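Local structure of putative endo-1,4-beta-xylanase (Bacteroides thetaiotaomicron VPI-5482, 5MSX) at residues S332-L337 with A369-S374. The protein probably hydrolyses glycosidic bonds in plant pectin as a calcium-containing family 43 glycoside hydrolase, consistent with arabinofuranosidase action on rhamnogalacturonan II. Numbering follows the deposited sequence.
Sequences SIEVPL and AAAEDS
Glu334 and Ala370 bring their CA atoms to 3.8 Å where the loop between strands 325-330 and 337-339 passes, at the surface, the loop between strands 367-368 and 378-383, whose residues Ala370 to Asp373 form a type I beta turn. No backbone-to-backbone hydrogen bond joins segments 332-337 and 369-374; three bonds, each using a side chain, do so instead. Ser332 OG is engaged twice. It accepts from Ala370 N with an N-H...O angle of 156°. It also donates to Asp373 OD2 at 2.8 Å, on the carboxylate lone pair facing away from the other oxygen. A chi1 of 70° sets OG between the backbone N and carbonyl carbon of Ser332, on the side where both partners lie. Asp373 OD2 has a second partner in Ser331 OG. Glu334 folds over at chi2, and its carboxylate bridges two amides. Ala371 N comes to OE1 from above the carboxylate plane, 40° out of it. Val335 N meets OE2 at 2.8 Å. Replacing Glu334 by alanine removes the carboxylate and would probably leave the amides of Ala371 and Val335 without this acceptor and the turn less firmly tied to the neighbouring loop. Glu334 also makes a backbone hydrogen bond with Met368, and the indole NE1 of Trp367 is hydrogen-bonded to Ser332 O. A bound calcium ion lies about 13 Å from the Ile333 side chain. The turn closes itself through Asp373 N and Ala370 O; the Ser332 hydroxyl and Glu334 carboxylate take up the amides of Ala370 and Ala371, which implies attachment through two separate side chains.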
ATOM      1  N   SER C 332      29.310 -38.204 -28.913  1.00 35.93           N
ATOM      2  CA  SER C 332      28.434 -39.327 -28.656  1.00 33.14           C
ATOM      3  C   SER C 332      26.976 -38.878 -28.683  1.00 33.19           C
ATOM      4  O   SER C 332      26.665 -37.673 -28.767  1.00 29.86           O
ATOM      5  CB  SER C 332      28.748 -39.963 -27.304  1.00 34.13           C
ATOM      6  OG  SER C 332      28.370 -39.120 -26.238  1.00 34.88           O
ATOM      7  N   ILE C 333      26.097 -39.875 -28.632  1.00 32.21           N
ATOM      8  CA  ILE C 333      24.654 -39.693 -28.637  1.00 31.46           C
ATOM      9  C   ILE C 333      24.102 -40.647 -27.592  1.00 33.04           C
ATOM     10  O   ILE C 333      24.423 -41.851 -27.626  1.00 30.58           O
ATOM     11  CB  ILE C 333      24.046 -40.007 -30.016  1.00 31.05           C
ATOM     12  CG1 ILE C 333      24.688 -39.114 -31.093  1.00 29.45           C
ATOM     13  CG2 ILE C 333      22.530 -39.840 -29.989  1.00 29.42           C
ATOM     14  CD1 ILE C 333      24.380 -39.528 -32.511  1.00 28.60           C
ATOM     15  N   GLU C 334      23.303 -40.120 -26.650  1.00 30.41           N
ATOM     16  CA  GLU C 334      22.635 -40.963 -25.689  1.00 30.63           C
ATOM     17  C   GLU C 334      21.636 -41.882 -26.394  1.00 28.83           C
ATOM     18  O   GLU C 334      20.990 -41.500 -27.370  1.00 25.58           O
ATOM     19  CB  GLU C 334      21.927 -40.138 -24.588  1.00 33.53           C
ATOM     20  CG  GLU C 334      21.406 -40.963 -23.405  1.00 36.15           C
ATOM     21  CD  GLU C 334      22.481 -41.882 -22.788  1.00 41.47           C
ATOM     22  OE1 GLU C 334      23.115 -41.479 -21.794  1.00 47.39           O
ATOM     23  OE2 GLU C 334      22.717 -43.012 -23.301  1.00 44.59           O
ATOM     24  N   VAL C 335      21.524 -43.098 -25.880  1.00 29.72           N
ATOM     25  CA  VAL C 335      20.545 -44.089 -26.368  1.00 31.57           C
ATOM     26  C   VAL C 335      19.082 -43.588 -26.161  1.00 28.12           C
ATOM     27  O   VAL C 335      18.830 -42.870 -25.197  1.00 27.70           O
ATOM     28  CB  VAL C 335      20.804 -45.450 -25.649  1.00 34.19           C
ATOM     29  CG1 VAL C 335      20.446 -45.388 -24.158  1.00 35.06           C
ATOM     30  CG2 VAL C 335      20.068 -46.590 -26.324  1.00 37.98           C
ATOM     31  N   PRO C 336      18.132 -43.962 -27.050  1.00 27.00           N
ATOM     32  CA  PRO C 336      16.755 -43.478 -26.896  1.00 26.04           C
ATOM     33  C   PRO C 336      16.120 -43.813 -25.550  1.00 25.77           C
ATOM     34  O   PRO C 336      16.431 -44.858 -24.941  1.00 26.04           O
ATOM     35  CB  PRO C 336      15.989 -44.186 -28.017  1.00 26.66           C
ATOM     36  CG  PRO C 336      17.026 -44.528 -29.034  1.00 27.11           C
ATOM     37  CD  PRO C 336      18.272 -44.797 -28.269  1.00 27.75           C
ATOM     38  N   LEU C 337      15.257 -42.910 -25.087  1.00 24.91           N
ATOM     39  CA  LEU C 337      14.560 -43.061 -23.799  1.00 23.64           C
ATOM     40  C   LEU C 337      13.171 -43.545 -24.125  1.00 23.68           C
ATOM     41  O   LEU C 337      12.422 -42.856 -24.824  1.00 22.85           O
ATOM     42  CB  LEU C 337      14.484 -41.698 -23.084  1.00 24.41           C
ATOM     43  CG  LEU C 337      13.654 -41.548 -21.806  1.00 24.23           C
ATOM     44  CD1 LEU C 337      14.187 -42.453 -20.706  1.00 25.30           C
ATOM     45  CD2 LEU C 337      13.649 -40.094 -21.355  1.00 23.91           C
ATOM     46  N   ALA C 369      24.692 -36.012 -24.989  1.00 30.05           N
ATOM     47  CA  ALA C 369      25.833 -36.930 -24.995  1.00 30.44           C
ATOM     48  C   ALA C 369      25.498 -38.192 -24.195  1.00 31.20           C
ATOM     49  O   ALA C 369      24.679 -38.142 -23.246  1.00 30.07           O
ATOM     50  CB  ALA C 369      27.058 -36.247 -24.388  1.00 30.45           C
ATOM     51  N   ALA C 370      26.137 -39.314 -24.550  1.00 30.87           N
ATOM     52  CA  ALA C 370      25.959 -40.555 -23.794  1.00 33.00           C
ATOM     53  C   ALA C 370      26.481 -40.405 -22.362  1.00 35.47           C
ATOM     54  O   ALA C 370      27.418 -39.639 -22.103  1.00 33.04           O
ATOM     55  CB  ALA C 370      26.630 -41.726 -24.490  1.00 32.23           C
ATOM     56  N   ALA C 371      25.836 -41.112 -21.437  1.00 37.81           N
ATOM     57  CA  ALA C 371      26.238 -41.137 -20.031  1.00 42.18           C
ATOM     58  C   ALA C 371      27.741 -41.398 -19.840  1.00 42.50           C
ATOM     59  O   ALA C 371      28.367 -40.698 -19.049  1.00 45.24           O
ATOM     60  CB  ALA C 371      25.418 -42.177 -19.264  1.00 43.87           C
ATOM     61  N   GLU C 372      28.300 -42.347 -20.605  1.00 43.53           N
ATOM     62  CA  GLU C 372      29.716 -42.750 -20.509  1.00 45.07           C
ATOM     63  C   GLU C 372      30.673 -41.687 -21.019  1.00 50.94           C
ATOM     64  O   GLU C 372      31.862 -41.719 -20.692  1.00 53.74           O
ATOM     65  CB  GLU C 372      29.979 -44.028 -21.308  1.00 43.04           C
ATOM     66  N   ASP C 373      30.167 -40.754 -21.825  1.00 52.15           N
ATOM     67  CA  ASP C 373      30.984 -39.705 -22.438  1.00 52.97           C
ATOM     68  C   ASP C 373      30.999 -38.417 -21.579  1.00 54.63           C
ATOM     69  O   ASP C 373      30.564 -37.345 -22.022  1.00 55.09           O
ATOM     70  CB  ASP C 373      30.464 -39.448 -23.868  1.00 52.03           C
ATOM     71  CG  ASP C 373      31.245 -38.378 -24.611  1.00 51.89           C
ATOM     72  OD1 ASP C 373      32.431 -38.144 -24.292  1.00 51.37           O
ATOM     73  OD2 ASP C 373      30.654 -37.760 -25.515  1.00 53.22           O
ATOM     74  N   SER C 374      31.534 -38.524 -20.364  1.00 52.88           N
ATOM     75  CA  SER C 374      31.549 -37.406 -19.418  1.00 55.93           C
ATOM     76  C   SER C 374      32.864 -36.601 -19.353  1.00 54.51           C
ATOM     77  O   SER C 374      33.050 -35.849 -18.406  1.00 55.95           O
ATOM     78  CB  SER C 374      31.208 -37.940 -18.028  1.00 57.44           C
ATOM     79  OG  SER C 374      32.231 -38.806 -17.574  1.00 62.88           O
TER